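Local coordinates for protein NADPH-dependent aldehyde reductase YqhD (Escherichia coli, PDB 4QGS) that reduces a broad range of short-chain aldehydes to alcohols with NADPH, using one zinc ion per subunit, at residues G28-Q36 against Q60-M68; Y82-R93 against F114-E123. One frame throughout, in Å; residues are numbered along the deposited sequence.

Both contacts belong to the nucleotide-binding half of this iron-containing alcohol dehydrogenase, built round a parallel sheet, and they lie on its two opposite faces. Adjacent residues of strand 99-104 show the division: Leu101 meets interaction 1, Leu100 meets interaction 2; strand 69-73 is shared in the same way. Along the chain they come in series, 28-36 with 60-68 first, then 82-93 with 114-123. Their centres are about 25 Å apart and their nearest atoms about 13 Å, with no touch. Each therefore covers its own side of the sheet, and each includes or adjoins elements bordering the NADP(+) site: Gln60 reaches Tyr190, while helix 106-119 carries the NADP(+)-binding residues Gly106, Ser107 and Asp110 near its start.

Interaction 1: G28-Q36 against Q60-M68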
ATOM      1  N   GLY A  28      -6.455 -12.013  18.604  1.00 18.85           N
ATOM      2  CA  GLY A  28      -6.433 -13.461  18.617  1.00 25.13           C
ATOM      3  C   GLY A  28      -7.093 -14.088  17.407  1.00 23.39           C
ATOM      4  O   GLY A  28      -7.428 -15.272  17.436  1.00 23.25           O
ATOM      5  N   ALA A  29      -7.258 -13.309  16.332  1.00 20.83           N
ATOM      6  CA  ALA A  29      -7.897 -13.820  15.122  1.00 19.01           C
ATOM      7  C   ALA A  29      -7.153 -14.998  14.506  1.00 17.33           C
ATOM      8  O   ALA A  29      -7.719 -15.716  13.692  1.00 24.00           O
ATOM      9  CB  ALA A  29      -8.056 -12.700  14.073  1.00 18.08           C
ATOM     10  N   ILE A  30      -5.898 -15.209  14.890  1.00 19.23           N
ATOM     11  CA  ILE A  30      -5.152 -16.357  14.396  1.00 19.46           C
ATOM     12  C   ILE A  30      -5.863 -17.661  14.797  1.00 22.32           C
ATOM     13  O   ILE A  30      -5.602 -18.719  14.231  1.00 23.09           O
ATOM     14  CB  ILE A  30      -3.697 -16.359  14.924  1.00 22.59           C
ATOM     15  CG1 ILE A  30      -2.824 -17.332  14.131  1.00 26.65           C
ATOM     16  CG2 ILE A  30      -3.659 -16.662  16.416  1.00 23.10           C
ATOM     17  CD1 ILE A  30      -2.303 -16.757  12.855  1.00 31.80           C
ATOM     18  N   ALA A  31      -6.783 -17.564  15.752  1.00 21.90           N
ATOM     19  CA  ALA A  31      -7.598 -18.713  16.156  1.00 26.23           C
ATOM     20  C   ALA A  31      -8.429 -19.263  14.990  1.00 25.72           C
ATOM     21  O   ALA A  31      -8.863 -20.416  15.021  1.00 28.71           O
ATOM     22  CB  ALA A  31      -8.508 -18.330  17.315  1.00 27.88           C
ATOM     23  N   GLY A  32      -8.646 -18.439  13.965  1.00 21.86           N
ATOM     24  CA  GLY A  32      -9.417 -18.847  12.806  1.00 24.70           C
ATOM     25  C   GLY A  32      -8.592 -19.372  11.645  1.00 21.09           C
ATOM     26  O   GLY A  32      -9.145 -19.771  10.626  1.00 22.17           O
ATOM     27  N   LEU A  33      -7.271 -19.361  11.792  1.00 20.73           N
ATOM     28  CA  LEU A  33      -6.359 -19.715  10.702  1.00 21.42           C
ATOM     29  C   LEU A  33      -6.421 -21.176  10.271  1.00 20.16           C
ATOM     30  O   LEU A  33      -6.581 -21.495   9.097  1.00 18.18           O
ATOM     31  CB  LEU A  33      -4.916 -19.387  11.108  1.00 20.11           C
ATOM     32  CG  LEU A  33      -3.807 -19.931  10.197  1.00 20.68           C
ATOM     33  CD1 LEU A  33      -3.902 -19.276   8.844  1.00 20.65           C
ATOM     34  CD2 LEU A  33      -2.446 -19.672  10.793  1.00 26.32           C
ATOM     35  N   ARG A  34      -6.276 -22.068  11.241  1.00 20.34           N
ATOM     36  CA  ARG A  34      -6.154 -23.488  10.950  1.00 19.07           C
ATOM     37  C   ARG A  34      -7.294 -24.044  10.084  1.00 18.44           C
ATOM     38  O   ARG A  34      -7.060 -24.813   9.144  1.00 18.70           O
ATOM     39  CB  ARG A  34      -6.071 -24.251  12.276  1.00 18.81           C
ATOM     40  CG  ARG A  34      -5.739 -25.714  12.113  1.00 20.36           C
ATOM     41  CD  ARG A  34      -5.682 -26.419  13.458  1.00 20.67           C
ATOM     42  NE  ARG A  34      -5.198 -27.788  13.295  1.00 21.79           N
ATOM     43  CZ  ARG A  34      -3.977 -28.201  13.622  1.00 25.60           C
ATOM     44  NH1 ARG A  34      -3.634 -29.471  13.433  1.00 23.50           N
ATOM     45  NH2 ARG A  34      -3.101 -27.359  14.153  1.00 20.79           N
ATOM     46  N   GLU A  35      -8.521 -23.646  10.391  1.00 18.02           N
ATOM     47  CA  GLU A  35      -9.680 -24.193   9.690  1.00 19.18           C
ATOM     48  C   GLU A  35      -9.732 -23.756   8.226  1.00 19.74           C
ATOM     49  O   GLU A  35     -10.451 -24.352   7.417  1.00 23.10           O
ATOM     50  CB  GLU A  35     -10.970 -23.811  10.424  1.00 26.00           C
ATOM     51  CG  GLU A  35     -11.298 -22.338  10.455  1.00 31.49           C
ATOM     52  CD  GLU A  35     -12.477 -22.023  11.363  1.00 28.58           C
ATOM     53  OE1 GLU A  35     -12.262 -21.444  12.451  1.00 37.63           O
ATOM     54  OE2 GLU A  35     -13.616 -22.352  10.986  1.00 36.41           O
ATOM     55  N   GLN A  36      -8.945 -22.743   7.869  1.00 18.19           N
ATOM     56  CA  GLN A  36      -8.939 -22.260   6.483  1.00 19.36           C
ATOM     57  C   GLN A  36      -8.051 -23.092   5.557  1.00 21.66           C
ATOM     58  O   GLN A  36      -8.103 -22.960   4.334  1.00 25.08           O
ATOM     59  CB  GLN A  36      -8.482 -20.800   6.427  1.00 20.35           C
ATOM     60  CG  GLN A  36      -9.229 -19.865   7.343  1.00 20.65           C
ATOM     61  CD  GLN A  36     -10.683 -19.701   6.976  1.00 24.72           C
ATOM     62  OE1 GLN A  36     -11.047 -19.711   5.800  1.00 30.36           O
ATOM     63  NE2 GLN A  36     -11.524 -19.543   7.984  1.00 29.86           N
ATOM     64  N   GLN A  60       3.415 -18.159  16.814  1.00 25.06           N
ATOM     65  CA  GLN A  60       1.960 -18.301  16.947  1.00 23.51           C
ATOM     66  C   GLN A  60       1.376 -18.984  15.726  1.00 23.81           C
ATOM     67  O   GLN A  60       0.449 -19.779  15.851  1.00 24.23           O
ATOM     68  CB  GLN A  60       1.265 -16.952  17.170  1.00 20.85           C
ATOM     69  CG  GLN A  60       1.486 -16.348  18.553  1.00 28.35           C
ATOM     70  CD  GLN A  60       0.602 -15.142  18.831  1.00 28.66           C
ATOM     71  OE1 GLN A  60      -0.419 -14.937  18.175  1.00 27.69           O
ATOM     72  NE2 GLN A  60       0.995 -14.335  19.811  1.00 30.98           N
ATOM     73  N   VAL A  61       1.913 -18.674  14.548  1.00 23.32           N
ATOM     74  CA  VAL A  61       1.467 -19.342  13.334  1.00 22.96           C
ATOM     75  C   VAL A  61       1.818 -20.830  13.391  1.00 22.51           C
ATOM     76  O   VAL A  61       0.979 -21.687  13.111  1.00 22.67           O
ATOM     77  CB  VAL A  61       2.078 -18.695  12.074  1.00 25.37           C
ATOM     78  CG1 VAL A  61       1.661 -19.466  10.828  1.00 22.57           C
ATOM     79  CG2 VAL A  61       1.632 -17.241  11.980  1.00 20.95           C
ATOM     80  N   LEU A  62       3.052 -21.133  13.777  1.00 22.96           N
ATOM     81  CA  LEU A  62       3.495 -22.521  13.883  1.00 22.55           C
ATOM     82  C   LEU A  62       2.642 -23.287  14.893  1.00 24.52           C
ATOM     83  O   LEU A  62       2.225 -24.420  14.625  1.00 24.62           O
ATOM     84  CB  LEU A  62       4.978 -22.584  14.260  1.00 22.64           C
ATOM     85  CG  LEU A  62       5.908 -22.058  13.166  1.00 24.41           C
ATOM     86  CD1 LEU A  62       7.339 -21.976  13.665  1.00 29.79           C
ATOM     87  CD2 LEU A  62       5.827 -22.925  11.908  1.00 22.71           C
ATOM     88  N   ASP A  63       2.348 -22.665  16.030  1.00 23.20           N
ATOM     89  CA  ASP A  63       1.478 -23.298  17.029  1.00 26.75           C
ATOM     90  C   ASP A  63       0.062 -23.531  16.507  1.00 27.54           C
ATOM     91  O   ASP A  63      -0.532 -24.581  16.758  1.00 26.75           O
ATOM     92  CB  ASP A  63       1.414 -22.465  18.312  1.00 26.89           C
ATOM     93  CG  ASP A  63       0.354 -22.967  19.276  1.00 36.22           C
ATOM     94  OD1 ASP A  63      -0.794 -22.472  19.227  1.00 42.70           O
ATOM     95  OD2 ASP A  63       0.660 -23.876  20.073  1.00 39.77           O
ATOM     96  N   ALA A  64      -0.484 -22.560  15.779  1.00 20.36           N
ATOM     97  CA  ALA A  64      -1.833 -22.695  15.244  1.00 21.17           C
ATOM     98  C   ALA A  64      -1.937 -23.878  14.289  1.00 23.62           C
ATOM     99  O   ALA A  64      -2.999 -24.500  14.174  1.00 23.34           O
ATOM    100  CB  ALA A  64      -2.261 -21.413  14.534  1.00 21.66           C
ATOM    101  N   LEU A  65      -0.830 -24.182  13.616  1.00 20.04           N
ATOM    102  CA  LEU A  65      -0.808 -25.218  12.587  1.00 19.69           C
ATOM    103  C   LEU A  65      -0.147 -26.510  13.059  1.00 22.40           C
ATOM    104  O   LEU A  65       0.186 -27.377  12.250  1.00 22.83           O
ATOM    105  CB  LEU A  65      -0.069 -24.711  11.353  1.00 20.14           C
ATOM    106  CG  LEU A  65      -0.683 -23.469  10.715  1.00 18.89           C
ATOM    107  CD1 LEU A  65       0.079 -23.165   9.448  1.00 20.75           C
ATOM    108  CD2 LEU A  65      -2.157 -23.729  10.416  1.00 24.12           C
ATOM    109  N   LYS A  66       0.048 -26.631  14.364  1.00 21.43           N
ATOM    110  CA  LYS A  66       0.817 -27.745  14.899  1.00 24.25           C
ATOM    111  C   LYS A  66       0.176 -29.078  14.516  1.00 21.55           C
ATOM    112  O   LYS A  66      -1.032 -29.249  14.648  1.00 21.14           O
ATOM    113  CB  LYS A  66       0.938 -27.615  16.410  1.00 24.24           C
ATOM    114  CG  LYS A  66       2.013 -28.474  17.003  1.00 32.03           C
ATOM    115  CD  LYS A  66       1.988 -28.369  18.497  1.00 36.66           C
ATOM    116  CE  LYS A  66       2.513 -29.644  19.089  1.00 42.91           C
ATOM    117  NZ  LYS A  66       3.933 -29.900  18.704  1.00 52.01           N
ATOM    118  N   GLY A  67       0.990 -30.008  14.025  1.00 20.75           N
ATOM    119  CA  GLY A  67       0.487 -31.305  13.610  1.00 20.80           C
ATOM    120  C   GLY A  67       0.282 -31.387  12.111  1.00 23.15           C
ATOM    121  O   GLY A  67       0.162 -32.468  11.541  1.00 22.58           O
ATOM    122  N   MET A  68       0.228 -30.227  11.464  1.00 22.22           N
ATOM    123  CA  MET A  68       0.115 -30.194  10.018  1.00 20.90           C
ATOM    124  C   MET A  68       1.494 -30.201   9.374  1.00 21.02           C
ATOM    125  O   MET A  68       2.516 -29.962  10.029  1.00 26.27           O
ATOM    126  CB  MET A  68      -0.697 -28.972   9.577  1.00 19.22           C
ATOM    127  CG  MET A  68      -2.143 -29.056  10.072  1.00 23.34           C
ATOM    128  SD  MET A  68      -3.165 -27.611   9.754  1.00 24.34           S
ATOM    129  CE  MET A  68      -3.032 -27.488   7.975  1.00 24.38           C
TER
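The C-terminal end of helix 57-64 and the type II turn that follows it, Leu65 to Met68, receive Arg34 from the connection after strand 22-25, just past the 3-10 segment 29-32. The extended chain, with CG anti to the backbone N (chi1 -172°), delivers the guanidinium to the turn. End-on, Arg34 NH1 and NH2 both grip Lys66 O, at 2.9 and 2.8 Å; the oxygen lies in the guanidinium plane and is reached from one face of its carbonyl. A third bond, Arg34 NH2 to Ala64 O at 2.9 Å, rises above that carbonyl's plane. Met68 SD lies 4.0 Å over the centre of one guanidinium face. The positive group thus holds the last carbonyl of the helix and one of the following turn, where the helix dipole probably favours it. In the apolar patch beside it, Leu33 CD2 sits 4.1 Å from Ala64 CB and just as close to Val61 CG1 and Leu65 CD2, while Ile30 CD1 meets Val61 CG2. Gln60 OE1 bonds to the hydroxyl of Tyr190, an NADP(+)-binding residue. Beneath, Leu33, Val61 and Leu65 rest on Leu101 of strand 99-104; Leu33 also touches Phe183 of strand 183-186, and Leu65 touches Val70 of strand 69-73.

Interaction 2: Y82-R93 against F114-E123; sequences YETLMNAVKLVR and FIAAAANYPE
Ile115 of helix 106-119 enters helix 82-95 as a knob into a hole formed by Leu85, Ala88, Val89 and Val92. With CG1 beside the backbone N (chi1 -63°), the long branch points into the groove: its CD1 presses on Ala88 CB at 3.5 Å, tighter than an ordinary van der Waals contact, and CG1 lies over the backbone oxygen of Leu85. The other branch, CG2, touches both Val89 CG2 and Val92 CG2.

One turn earlier along helix 82-95, three side chains of that helix meet the CD2-CE2-CZ side of the Phe114 ring. Leu85 CD1 comes within 3.6 Å of Phe114 CD2, Met86 CE within 3.3 Å of CE2, and Tyr82 CE1 within 4.0 Å of CZ. Met86 leaves its helix away from the partner, but bends at chi2 and chi3 bring its methyl back, where it also meets Ala118 CB. Further along, Val89 CG2 packs on the same Ala118 methyl and Val92 CG1 on Ala119 CB. The axes of 82-93 and 114-119 approach to 9.2 Å, with a signed crossing angle of -55°.

Outside this layer, Phe114 and Ala118 lie against Ile130, Tyr82 and Met86 against Pro127, and Val92 and Ile115 against Leu100 of strand 99-104, which joins the two helices in the chain. At the exposed end, Arg93 NH1 makes a long salt bridge of 3.8 Å with OE1 of the poorly ordered Glu123, their flat groups 77° apart. No hydrogen bond crosses between the segments, so the fit rests on interlocking apolar shapes, with probably little added by the ion pair.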
ATOM      1  N   TYR A  82      13.388 -11.224  -7.923  1.00 64.68           N
ATOM      2  CA  TYR A  82      13.003 -12.308  -8.826  1.00 60.95           C
ATOM      3  C   TYR A  82      13.896 -13.518  -8.599  1.00 56.13           C
ATOM      4  O   TYR A  82      13.474 -14.659  -8.796  1.00 53.44           O
ATOM      5  CB  TYR A  82      13.081 -11.848 -10.289  1.00 64.93           C
ATOM      6  CG  TYR A  82      12.861 -12.939 -11.322  1.00 60.36           C
ATOM      7  CD1 TYR A  82      11.597 -13.176 -11.851  1.00 60.66           C
ATOM      8  CD2 TYR A  82      13.920 -13.710 -11.794  1.00 60.06           C
ATOM      9  CE1 TYR A  82      11.387 -14.162 -12.801  1.00 55.55           C
ATOM     10  CE2 TYR A  82      13.720 -14.700 -12.743  1.00 49.64           C
ATOM     11  CZ  TYR A  82      12.452 -14.920 -13.245  1.00 58.98           C
ATOM     12  OH  TYR A  82      12.240 -15.897 -14.190  1.00 55.64           O
ATOM     13  N   GLU A  83      15.133 -13.247  -8.196  1.00 51.48           N
ATOM     14  CA  GLU A  83      16.067 -14.279  -7.763  1.00 63.69           C
ATOM     15  C   GLU A  83      15.410 -15.198  -6.754  1.00 50.12           C
ATOM     16  O   GLU A  83      15.148 -16.368  -7.028  1.00 42.30           O
ATOM     17  CB  GLU A  83      17.312 -13.661  -7.115  1.00 69.20           C
ATOM     18  CG  GLU A  83      18.215 -12.848  -8.021  1.00 74.59           C
ATOM     19  CD  GLU A  83      19.401 -12.276  -7.264  1.00 79.95           C
ATOM     20  OE1 GLU A  83      20.183 -13.069  -6.695  1.00 84.80           O
ATOM     21  OE2 GLU A  83      19.547 -11.035  -7.227  1.00 81.98           O
ATOM     22  N   THR A  84      15.144 -14.633  -5.583  1.00 50.66           N
ATOM     23  CA  THR A  84      14.754 -15.399  -4.411  1.00 50.40           C
ATOM     24  C   THR A  84      13.384 -16.042  -4.565  1.00 38.81           C
ATOM     25  O   THR A  84      13.175 -17.174  -4.135  1.00 42.79           O
ATOM     26  CB  THR A  84      14.763 -14.512  -3.155  1.00 54.50           C
ATOM     27  OG1 THR A  84      16.015 -13.819  -3.074  1.00 54.38           O
ATOM     28  CG2 THR A  84      14.575 -15.353  -1.906  1.00 52.53           C
ATOM     29  N   LEU A  85      12.453 -15.327  -5.185  1.00 38.92           N
ATOM     30  CA  LEU A  85      11.107 -15.859  -5.363  1.00 39.58           C
ATOM     31  C   LEU A  85      11.140 -17.127  -6.222  1.00 41.87           C
ATOM     32  O   LEU A  85      10.388 -18.068  -5.974  1.00 36.30           O
ATOM     33  CB  LEU A  85      10.187 -14.802  -5.981  1.00 38.64           C
ATOM     34  CG  LEU A  85      10.087 -13.494  -5.186  1.00 37.22           C
ATOM     35  CD1 LEU A  85       9.137 -12.525  -5.853  1.00 33.10           C
ATOM     36  CD2 LEU A  85       9.650 -13.754  -3.745  1.00 37.84           C
ATOM     37  N   MET A  86      12.030 -17.158  -7.211  1.00 42.43           N
ATOM     38  CA  MET A  86      12.194 -18.343  -8.053  1.00 39.32           C
ATOM     39  C   MET A  86      12.747 -19.530  -7.267  1.00 38.30           C
ATOM     40  O   MET A  86      12.405 -20.676  -7.554  1.00 39.03           O
ATOM     41  CB  MET A  86      13.111 -18.050  -9.237  1.00 36.73           C
ATOM     42  CG  MET A  86      12.404 -17.479 -10.449  1.00 40.83           C
ATOM     43  SD  MET A  86      11.068 -18.542 -11.050  1.00 53.28           S
ATOM     44  CE  MET A  86       9.665 -17.655 -10.435  1.00 46.73           C
ATOM     45  N   ASN A  87      13.611 -19.253  -6.290  1.00 32.47           N
ATOM     46  CA  ASN A  87      14.113 -20.292  -5.388  1.00 37.85           C
ATOM     47  C   ASN A  87      12.969 -20.932  -4.615  1.00 40.49           C
ATOM     48  O   ASN A  87      12.957 -22.138  -4.369  1.00 44.09           O
ATOM     49  CB  ASN A  87      15.132 -19.714  -4.408  1.00 36.77           C
ATOM     50  CG  ASN A  87      16.528 -19.635  -4.992  1.00 55.08           C
ATOM     51  OD1 ASN A  87      16.869 -20.360  -5.928  1.00 59.78           O
ATOM     52  ND2 ASN A  87      17.344 -18.747  -4.441  1.00 54.11           N
ATOM     53  N   ALA A  88      12.009 -20.107  -4.219  1.00 39.65           N
ATOM     54  CA  ALA A  88      10.848 -20.606  -3.499  1.00 35.54           C
ATOM     55  C   ALA A  88       9.959 -21.404  -4.437  1.00 38.61           C
ATOM     56  O   ALA A  88       9.386 -22.417  -4.044  1.00 38.12           O
ATOM     57  CB  ALA A  88      10.079 -19.471  -2.877  1.00 34.69           C
ATOM     58  N   VAL A  89       9.845 -20.936  -5.678  1.00 39.10           N
ATOM     59  CA  VAL A  89       9.069 -21.645  -6.693  1.00 40.43           C
ATOM     60  C   VAL A  89       9.676 -23.028  -6.905  1.00 42.22           C
ATOM     61  O   VAL A  89       8.960 -24.014  -7.096  1.00 40.10           O
ATOM     62  CB  VAL A  89       9.019 -20.858  -8.025  1.00 41.89           C
ATOM     63  CG1 VAL A  89       8.433 -21.709  -9.150  1.00 39.09           C
ATOM     64  CG2 VAL A  89       8.204 -19.584  -7.852  1.00 34.88           C
ATOM     65  N   LYS A  90      11.003 -23.088  -6.844  1.00 38.21           N
ATOM     66  CA  LYS A  90      11.739 -24.345  -6.934  1.00 48.47           C
ATOM     67  C   LYS A  90      11.364 -25.301  -5.800  1.00 50.01           C
ATOM     68  O   LYS A  90      10.979 -26.448  -6.047  1.00 46.72           O
ATOM     69  CB  LYS A  90      13.247 -24.084  -6.910  1.00 43.88           C
ATOM     70  CG  LYS A  90      14.091 -25.257  -7.398  1.00 50.09           C
ATOM     71  CD  LYS A  90      15.251 -25.561  -6.458  1.00 60.93           C
ATOM     72  CE  LYS A  90      14.762 -25.962  -5.076  1.00 58.52           C
ATOM     73  NZ  LYS A  90      15.881 -26.356  -4.174  1.00 61.52           N
ATOM     74  N   LEU A  91      11.488 -24.825  -4.564  1.00 47.44           N
ATOM     75  CA  LEU A  91      11.163 -25.629  -3.387  1.00 46.21           C
ATOM     76  C   LEU A  91       9.713 -26.104  -3.448  1.00 45.76           C
ATOM     77  O   LEU A  91       9.420 -27.264  -3.158  1.00 47.80           O
ATOM     78  CB  LEU A  91      11.420 -24.825  -2.101  1.00 48.32           C
ATOM     79  CG  LEU A  91      11.252 -25.437  -0.702  1.00 49.46           C
ATOM     80  CD1 LEU A  91      11.996 -24.592   0.315  1.00 51.95           C
ATOM     81  CD2 LEU A  91       9.798 -25.554  -0.278  1.00 53.10           C
ATOM     82  N   VAL A  92       8.814 -25.203  -3.830  1.00 40.16           N
ATOM     83  CA  VAL A  92       7.391 -25.506  -3.877  1.00 40.35           C
ATOM     84  C   VAL A  92       7.070 -26.696  -4.782  1.00 48.08           C
ATOM     85  O   VAL A  92       6.371 -27.625  -4.375  1.00 49.18           O
ATOM     86  CB  VAL A  92       6.580 -24.286  -4.354  1.00 37.18           C
ATOM     87  CG1 VAL A  92       5.229 -24.716  -4.865  1.00 36.60           C
ATOM     88  CG2 VAL A  92       6.430 -23.275  -3.227  1.00 36.70           C
ATOM     89  N   ARG A  93       7.580 -26.675  -6.009  1.00 48.01           N
ATOM     90  CA  ARG A  93       7.273 -27.744  -6.951  1.00 48.75           C
ATOM     91  C   ARG A  93       8.020 -29.031  -6.596  1.00 46.81           C
ATOM     92  O   ARG A  93       7.520 -30.131  -6.833  1.00 52.08           O
ATOM     93  CB  ARG A  93       7.596 -27.308  -8.381  1.00 43.97           C
ATOM     94  CG  ARG A  93       9.070 -27.163  -8.677  1.00 50.04           C
ATOM     95  CD  ARG A  93       9.288 -26.926 -10.154  1.00 56.56           C
ATOM     96  NE  ARG A  93       8.711 -25.655 -10.578  1.00 62.91           N
ATOM     97  CZ  ARG A  93       8.426 -25.350 -11.839  1.00 71.76           C
ATOM     98  NH1 ARG A  93       8.655 -26.231 -12.806  1.00 79.08           N
ATOM     99  NH2 ARG A  93       7.905 -24.167 -12.132  1.00 68.48           N
ATOM    100  N   PHE A 114       3.459 -13.810  -6.280  1.00 26.36           N
ATOM    101  CA  PHE A 114       4.205 -14.189  -7.465  1.00 32.10           C
ATOM    102  C   PHE A 114       4.541 -15.676  -7.441  1.00 36.00           C
ATOM    103  O   PHE A 114       4.391 -16.364  -8.447  1.00 29.03           O
ATOM    104  CB  PHE A 114       5.476 -13.354  -7.579  1.00 31.20           C
ATOM    105  CG  PHE A 114       6.347 -13.752  -8.717  1.00 33.96           C
ATOM    106  CD1 PHE A 114       5.990 -13.447 -10.024  1.00 39.45           C
ATOM    107  CD2 PHE A 114       7.521 -14.438  -8.491  1.00 31.08           C
ATOM    108  CE1 PHE A 114       6.796 -13.819 -11.080  1.00 35.45           C
ATOM    109  CE2 PHE A 114       8.329 -14.802  -9.537  1.00 42.49           C
ATOM    110  CZ  PHE A 114       7.966 -14.500 -10.836  1.00 38.79           C
ATOM    111  N   ILE A 115       4.986 -16.171  -6.287  1.00 31.21           N
ATOM    112  CA  ILE A 115       5.292 -17.590  -6.145  1.00 30.02           C
ATOM    113  C   ILE A 115       4.072 -18.457  -6.474  1.00 26.74           C
ATOM    114  O   ILE A 115       4.183 -19.441  -7.203  1.00 33.58           O
ATOM    115  CB  ILE A 115       5.791 -17.911  -4.719  1.00 27.08           C
ATOM    116  CG1 ILE A 115       7.095 -17.173  -4.441  1.00 29.85           C
ATOM    117  CG2 ILE A 115       5.992 -19.405  -4.545  1.00 32.19           C
ATOM    118  CD1 ILE A 115       7.506 -17.174  -2.963  1.00 29.89           C
ATOM    119  N   ALA A 116       2.908 -18.068  -5.963  1.00 30.14           N
ATOM    120  CA  ALA A 116       1.671 -18.814  -6.182  1.00 30.04           C
ATOM    121  C   ALA A 116       1.312 -18.939  -7.665  1.00 38.35           C
ATOM    122  O   ALA A 116       0.850 -19.986  -8.120  1.00 36.85           O
ATOM    123  CB  ALA A 116       0.526 -18.155  -5.426  1.00 29.04           C
ATOM    124  N   ALA A 117       1.512 -17.862  -8.415  1.00 38.41           N
ATOM    125  CA  ALA A 117       1.159 -17.859  -9.830  1.00 35.42           C
ATOM    126  C   ALA A 117       2.237 -18.537 -10.657  1.00 35.34           C
ATOM    127  O   ALA A 117       1.946 -19.367 -11.522  1.00 33.09           O
ATOM    128  CB  ALA A 117       0.937 -16.443 -10.316  1.00 33.84           C
ATOM    129  N   ALA A 118       3.485 -18.174 -10.385  1.00 34.63           N
ATOM    130  CA  ALA A 118       4.616 -18.742 -11.100  1.00 38.70           C
ATOM    131  C   ALA A 118       4.607 -20.261 -11.030  1.00 41.59           C
ATOM    132  O   ALA A 118       5.001 -20.937 -11.981  1.00 47.83           O
ATOM    133  CB  ALA A 118       5.929 -18.194 -10.544  1.00 28.94           C
ATOM    134  N   ALA A 119       4.142 -20.790  -9.904  1.00 43.41           N
ATOM    135  CA  ALA A 119       4.221 -22.218  -9.647  1.00 42.66           C
ATOM    136  C   ALA A 119       3.330 -23.050 -10.561  1.00 44.18           C
ATOM    137  O   ALA A 119       3.692 -24.156 -10.930  1.00 44.15           O
ATOM    138  CB  ALA A 119       3.894 -22.487  -8.193  1.00 39.96           C
ATOM    139  N   ASN A 120       2.164 -22.518 -10.915  1.00 45.72           N
ATOM    140  CA  ASN A 120       1.314 -23.175 -11.907  1.00 46.58           C
ATOM    141  C   ASN A 120       1.449 -22.596 -13.310  1.00 54.24           C
ATOM    142  O   ASN A 120       0.670 -22.933 -14.216  1.00 53.21           O
ATOM    143  CB  ASN A 120      -0.183 -23.155 -11.519  1.00 49.84           C
ATOM    144  CG  ASN A 120      -0.434 -23.529 -10.080  1.00 48.88           C
ATOM    145  OD1 ASN A 120       0.381 -24.206  -9.450  1.00 56.10           O
ATOM    146  ND2 ASN A 120      -1.585 -23.120  -9.564  1.00 55.29           N
ATOM    147  N   TYR A 121       2.434 -21.727 -13.504  1.00 52.69           N
ATOM    148  CA  TYR A 121       2.801 -21.344 -14.865  1.00 58.59           C
ATOM    149  C   TYR A 121       3.491 -22.570 -15.449  1.00 64.88           C
ATOM    150  O   TYR A 121       4.170 -23.302 -14.718  1.00 62.78           O
ATOM    151  CB  TYR A 121       3.720 -20.123 -14.897  1.00 56.76           C
ATOM    152  CG  TYR A 121       2.999 -18.840 -15.277  1.00 55.00           C
ATOM    153  CD1 TYR A 121       3.326 -18.125 -16.429  1.00 57.71           C
ATOM    154  CD2 TYR A 121       1.955 -18.373 -14.493  1.00 56.88           C
ATOM    155  CE1 TYR A 121       2.645 -16.968 -16.763  1.00 52.59           C
ATOM    156  CE2 TYR A 121       1.264 -17.228 -14.815  1.00 57.03           C
ATOM    157  CZ  TYR A 121       1.614 -16.526 -15.954  1.00 59.61           C
ATOM    158  OH  TYR A 121       0.922 -15.379 -16.259  1.00 65.53           O
ATOM    159  N   PRO A 122       3.258 -22.843 -16.742  1.00 68.22           N
ATOM    160  CA  PRO A 122       3.789 -24.060 -17.368  1.00 72.24           C
ATOM    161  C   PRO A 122       5.304 -24.287 -17.189  1.00 75.11           C
ATOM    162  O   PRO A 122       6.136 -23.553 -17.720  1.00 70.94           O
ATOM    163  CB  PRO A 122       3.425 -23.860 -18.844  1.00 70.69           C
ATOM    164  CG  PRO A 122       2.251 -22.989 -18.843  1.00 63.55           C
ATOM    165  CD  PRO A 122       2.433 -22.051 -17.668  1.00 67.12           C
ATOM    166  N   GLU A 123       5.604 -25.321 -16.397  1.00 78.41           N
ATOM    167  CA  GLU A 123       6.867 -26.080 -16.369  1.00 79.43           C
ATOM    168  C   GLU A 123       8.140 -25.417 -16.916  1.00 79.34           C
ATOM    169  O   GLU A 123       9.145 -25.325 -16.216  1.00 76.97           O
ATOM    170  CB  GLU A 123       6.656 -27.386 -17.145  1.00 79.89           C
ATOM    171  CG  GLU A 123       5.403 -28.174 -16.715  1.00 79.93           C
ATOM    172  CD  GLU A 123       5.608 -28.949 -15.433  1.00 87.26           C
ATOM    173  OE1 GLU A 123       6.650 -28.747 -14.770  1.00 88.04           O
ATOM    174  OE2 GLU A 123       4.737 -29.778 -15.102  1.00 85.38           O
TER